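PDB 5Z6O: protease from Penicillium cyclopium, which hydrolyses peptide bonds as a subtilisin-type, proteinase K-like serine protease, probably acting on proteins such as casein, gelatin and collagen type IV. Local coordinates for residues S10-I16 against P208-T213; D25-D29 against Y277-N281. All blocks are in the same frame, centred on the assembly; numbering follows the deposited sequence.

Interaction 1: S10-I16 against P208-T213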
# COMPACT_ATOMS: atom_id res chain seq x y z
N SER A 10 -10.31 9.62 -7.25
CA SER A 10 -8.98 9.30 -7.75
C SER A 10 -9.15 8.22 -8.81
O SER A 10 -9.83 7.23 -8.54
CB SER A 10 -8.06 8.79 -6.62
OG SER A 10 -6.77 8.47 -7.16
N TRP A 11 -8.52 8.41 -9.99
CA TRP A 11 -8.66 7.43 -11.08
C TRP A 11 -8.16 6.05 -10.67
O TRP A 11 -8.63 5.05 -11.21
CB TRP A 11 -7.91 7.91 -12.35
CG TRP A 11 -6.41 7.86 -12.22
CD1 TRP A 11 -5.59 8.85 -11.75
CD2 TRP A 11 -5.56 6.76 -12.54
NE1 TRP A 11 -4.27 8.42 -11.75
CE2 TRP A 11 -4.24 7.12 -12.20
CE3 TRP A 11 -5.79 5.47 -13.04
CZ2 TRP A 11 -3.15 6.27 -12.38
CZ3 TRP A 11 -4.68 4.62 -13.22
CH2 TRP A 11 -3.39 5.04 -12.92
N GLY A 12 -7.26 5.96 -9.69
CA GLY A 12 -6.71 4.66 -9.32
C GLY A 12 -7.76 3.73 -8.72
O GLY A 12 -7.76 2.52 -8.97
N LEU A 13 -8.71 4.29 -7.95
CA LEU A 13 -9.77 3.47 -7.39
C LEU A 13 -10.62 2.86 -8.49
O LEU A 13 -10.88 1.65 -8.51
CB LEU A 13 -10.66 4.32 -6.47
CG LEU A 13 -9.97 4.88 -5.23
CD1 LEU A 13 -11.02 5.67 -4.43
CD2 LEU A 13 -9.40 3.76 -4.33
N SER A 14 -11.12 3.69 -9.40
CA SER A 14 -11.99 3.12 -10.41
C SER A 14 -11.23 2.20 -11.35
O SER A 14 -11.81 1.27 -11.89
CB SER A 14 -12.70 4.23 -11.19
OG SER A 14 -11.81 5.28 -11.43
N ARG A 15 -9.91 2.41 -11.51
CA ARG A 15 -9.14 1.53 -12.38
C ARG A 15 -9.11 0.11 -11.83
O ARG A 15 -9.15 -0.85 -12.60
CB ARG A 15 -7.70 2.04 -12.54
CG ARG A 15 -6.87 1.25 -13.58
CD ARG A 15 -7.48 1.40 -14.96
NE ARG A 15 -6.92 0.49 -15.96
CZ ARG A 15 -7.36 -0.75 -16.18
NH1 ARG A 15 -6.83 -1.47 -17.15
NH2 ARG A 15 -8.37 -1.24 -15.45
N ILE A 16 -8.96 -0.03 -10.50
CA ILE A 16 -8.71 -1.39 -9.99
C ILE A 16 -9.97 -2.24 -9.93
O ILE A 16 -9.86 -3.45 -9.66
CB ILE A 16 -8.06 -1.38 -8.59
CG1 ILE A 16 -9.02 -0.75 -7.58
CG2 ILE A 16 -6.73 -0.67 -8.68
CD1 ILE A 16 -8.71 -1.05 -6.10
N PRO A 208 -1.90 1.66 -9.66
CA PRO A 208 -1.92 3.08 -10.05
C PRO A 208 -0.98 3.89 -9.18
O PRO A 208 -1.02 3.81 -7.95
CB PRO A 208 -3.38 3.49 -9.82
CG PRO A 208 -4.14 2.24 -10.16
CD PRO A 208 -3.27 1.11 -9.56
N GLY A 209 -0.13 4.69 -9.83
CA GLY A 209 0.90 5.37 -9.08
C GLY A 209 1.19 6.76 -9.55
O GLY A 209 2.03 7.43 -8.94
N LYS A 210 0.56 7.22 -10.63
CA LYS A 210 0.81 8.58 -11.10
C LYS A 210 -0.46 9.39 -10.97
O LYS A 210 -1.54 8.94 -11.39
CB LYS A 210 1.28 8.59 -12.56
CG LYS A 210 1.45 10.02 -13.12
CD LYS A 210 2.06 9.99 -14.52
CE LYS A 210 2.35 11.42 -15.02
NZ LYS A 210 1.13 12.01 -15.57
N ASP A 211 -0.33 10.58 -10.36
CA ASP A 211 -1.45 11.51 -10.13
C ASP A 211 -2.56 10.83 -9.34
O ASP A 211 -3.71 10.75 -9.78
CB ASP A 211 -1.98 12.12 -11.44
CG ASP A 211 -0.92 12.96 -12.14
OD1 ASP A 211 -0.16 13.64 -11.44
OD2 ASP A 211 -0.82 12.93 -13.37
N ILE A 212 -2.21 10.42 -8.12
CA ILE A 212 -3.13 9.73 -7.21
C ILE A 212 -3.58 10.74 -6.15
O ILE A 212 -2.74 11.35 -5.49
CB ILE A 212 -2.45 8.52 -6.55
CG1 ILE A 212 -2.02 7.49 -7.61
CG2 ILE A 212 -3.38 7.94 -5.46
CD1 ILE A 212 -3.23 6.96 -8.41
N THR A 213 -4.89 10.94 -6.01
CA THR A 213 -5.43 11.90 -5.06
C THR A 213 -5.85 11.19 -3.77
O THR A 213 -6.54 10.16 -3.82
CB THR A 213 -6.63 12.62 -5.68
OG1 THR A 213 -6.16 13.27 -6.88
CG2 THR A 213 -7.26 13.67 -4.70

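Interaction 2: D25-D29 against Y277-N281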
# COMPACT_ATOMS: atom_id res chain seq x y z
N ASP A 25 -16.26 4.82 -11.91
CA ASP A 25 -16.84 4.38 -10.65
C ASP A 25 -16.01 3.28 -10.02
O ASP A 25 -15.45 2.45 -10.73
CB ASP A 25 -18.24 3.83 -10.84
CG ASP A 25 -19.14 4.79 -11.57
OD1 ASP A 25 -18.89 6.00 -11.55
OD2 ASP A 25 -20.11 4.30 -12.17
N TYR A 26 -15.98 3.25 -8.70
CA TYR A 26 -15.30 2.18 -7.96
C TYR A 26 -16.35 1.22 -7.39
O TYR A 26 -17.25 1.65 -6.67
CB TYR A 26 -14.44 2.81 -6.87
CG TYR A 26 -13.76 1.81 -5.95
CD1 TYR A 26 -13.21 0.63 -6.44
CD2 TYR A 26 -13.64 2.07 -4.58
CE1 TYR A 26 -12.57 -0.30 -5.56
CE2 TYR A 26 -13.01 1.17 -3.72
CZ TYR A 26 -12.48 0.00 -4.23
OH TYR A 26 -11.88 -0.92 -3.38
N VAL A 27 -16.24 -0.06 -7.73
CA VAL A 27 -17.23 -1.08 -7.36
C VAL A 27 -16.52 -2.11 -6.50
O VAL A 27 -15.48 -2.63 -6.91
CB VAL A 27 -17.85 -1.75 -8.60
CG1 VAL A 27 -18.93 -2.74 -8.16
CG2 VAL A 27 -18.42 -0.70 -9.56
N TYR A 28 -17.10 -2.42 -5.33
CA TYR A 28 -16.42 -3.29 -4.37
C TYR A 28 -17.47 -3.98 -3.50
O TYR A 28 -18.57 -3.48 -3.33
CB TYR A 28 -15.40 -2.50 -3.50
CG TYR A 28 -16.05 -1.40 -2.67
CD1 TYR A 28 -16.31 -0.13 -3.21
CD2 TYR A 28 -16.45 -1.65 -1.37
CE1 TYR A 28 -16.94 0.87 -2.45
CE2 TYR A 28 -17.05 -0.66 -0.59
CZ TYR A 28 -17.32 0.58 -1.15
OH TYR A 28 -17.88 1.51 -0.34
N ASP A 29 -17.12 -5.13 -2.95
CA ASP A 29 -18.04 -5.82 -2.04
C ASP A 29 -18.14 -5.10 -0.70
O ASP A 29 -17.14 -4.60 -0.16
CB ASP A 29 -17.56 -7.25 -1.79
CG ASP A 29 -18.54 -8.02 -0.99
OD1 ASP A 29 -19.56 -8.39 -1.59
OD2 ASP A 29 -18.33 -8.18 0.24
N TYR A 277 -6.28 -5.80 -9.99
CA TYR A 277 -7.71 -5.92 -10.29
C TYR A 277 -8.39 -6.61 -9.11
O TYR A 277 -7.88 -7.63 -8.65
CB TYR A 277 -7.90 -6.75 -11.56
CG TYR A 277 -9.34 -6.97 -11.90
CD1 TYR A 277 -10.19 -5.90 -12.18
CD2 TYR A 277 -9.87 -8.25 -11.94
CE1 TYR A 277 -11.55 -6.12 -12.48
CE2 TYR A 277 -11.18 -8.48 -12.26
CZ TYR A 277 -12.02 -7.43 -12.52
OH TYR A 277 -13.35 -7.68 -12.82
N ASN A 278 -9.52 -6.07 -8.62
CA ASN A 278 -10.10 -6.61 -7.38
C ASN A 278 -11.03 -7.80 -7.61
O ASN A 278 -11.54 -8.33 -6.62
CB ASN A 278 -10.84 -5.49 -6.57
CG ASN A 278 -12.18 -5.04 -7.18
OD1 ASN A 278 -12.92 -4.27 -6.56
ND2 ASN A 278 -12.48 -5.48 -8.38
N GLY A 279 -11.24 -8.24 -8.85
CA GLY A 279 -11.99 -9.46 -9.10
C GLY A 279 -13.50 -9.32 -9.04
O GLY A 279 -14.20 -10.33 -8.94
N ILE A 280 -14.01 -8.10 -9.09
CA ILE A 280 -15.42 -7.87 -8.78
C ILE A 280 -16.31 -8.33 -9.93
O ILE A 280 -17.46 -8.71 -9.69
CB ILE A 280 -15.68 -6.40 -8.42
CG1 ILE A 280 -17.07 -6.21 -7.81
CG2 ILE A 280 -15.49 -5.52 -9.66
CD1 ILE A 280 -17.18 -6.69 -6.37
N ASN A 281 -15.78 -8.33 -11.15
CA ASN A 281 -16.49 -8.74 -12.38
C ASN A 281 -17.82 -8.00 -12.53
O ASN A 281 -18.90 -8.59 -12.58
CB ASN A 281 -16.67 -10.26 -12.39
CG ASN A 281 -15.34 -10.99 -12.51
OD1 ASN A 281 -14.51 -10.66 -13.36
ND2 ASN A 281 -15.14 -11.99 -11.65

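Interaction 1: S10-I16 against P208-T213
The indole of Trp11, in the first turn of helix 11-16, is held through its N-H by the loop that leads from Pro208 into strand 212-215. Its principal hydrogen bond runs from NE1 to Lys210 O at 2.8 Å. That acceptor lies only 4° out of the ring plane, and the C=O...N angle of 163° means that the carbonyl points almost straight at the nitrogen. NE1 also makes a weak, strongly bent second bond to Asp211 O, 3.1 Å away. A further weak bond, 3.3 Å from Thr213 N to Ser10 OG, ties the N-cap residue of the helix to the strand.

Apolar contacts cover one face of the same indole. Pro208 CB sits over the six-membered ring, 3.9 Å from its centroid, in a CH-pi contact. Ile212 CD1 lies on that same face, offset toward the rim, 3.8 Å from Trp11 NE1. With chi1 at 71°, CG of Trp11 stands between the backbone N and the carbonyl carbon, a rotamer that carries the ring across to the loop. Pro208 also packs on the helix itself: its CB is 3.6 Å from Gly12 CA, a closeness that the missing side chain of Gly12 permits, and its CD touches Ile16 CG2.

Arg15 turns its guanidinium away to a salt bridge with Asp191, while Asp211 and Ile212 form a G1 beta bulge opposite Leu224. His233 of helix 227-245, whose first turn carries the catalytic Ser228, packs on both Pro208 and Ile212, and Met229 on Ile212. The chemistry thus implies an indole whose orientation is set by an in-plane N-H bond, with Pro208 and Ile212 supporting one face, joining the N-terminal helix to the end of 205-208, the outermost strand of the central parallel sheet.

Interaction 2: D25-D29 against Y277-N281
Asn278 and Ile280, in the C-terminal loop of this subtilisin fold, pack against strand 26-29, which pairs antiparallel with strand 2-5 in a two-stranded sheet at the N-terminal end of the chain. In sequence order, Tyr277 turns to its own segment: its OH accepts a hydrogen bond from Asn281 N at 3.0 Å, with an N-H...O angle of 139°, which closes the loop on itself.

Asn278 directs its side chain at the strand, where its amide end approaches the carbonyl of Val27 and the ring of Tyr26. The ring and amide planes are 34° apart. The far end of Tyr26 is fixed by a hydrogen bond from its OH to Val88 O.

Ile280 supplies most of the apolar contact. Its CG1 lies anti to the backbone N, chi1 -168°, which reaches that branch out to the strand, where the two side chains cross at about a right angle and CG1 meets Val27 CG1 at 4.0 Å. Tyr240 of helix 227-245 touches both Asn278 and Ile280. Beyond Val27, the terminal methyl CD1 of Ile280 rests 3.8 Å from Asp29 N.

The centres of interactions 1 and 2 lie about 14 Å apart, and their segments alternate along the chain: helix 11-16, strand 26-29, then 208-213 and 277-281. Helix 11-16 is the bridge, since Ile16 O is 2.8 Å from Asn278 N in a probable hydrogen bond, and Leu13 O packs on Tyr26 CD1 at 3.3 Å. Helix 227-245 touches both sites, through His233 at the first and Tyr240 at the second. Interaction 1 sits deeper, its centre about 12 Å from the chain's against about 17 Å, and about 8 Å separate Gly209 from the side chain of Ser228. The first joins the N-terminal helix to the sheet edge, the second the N-terminal strand to the C-terminal loop.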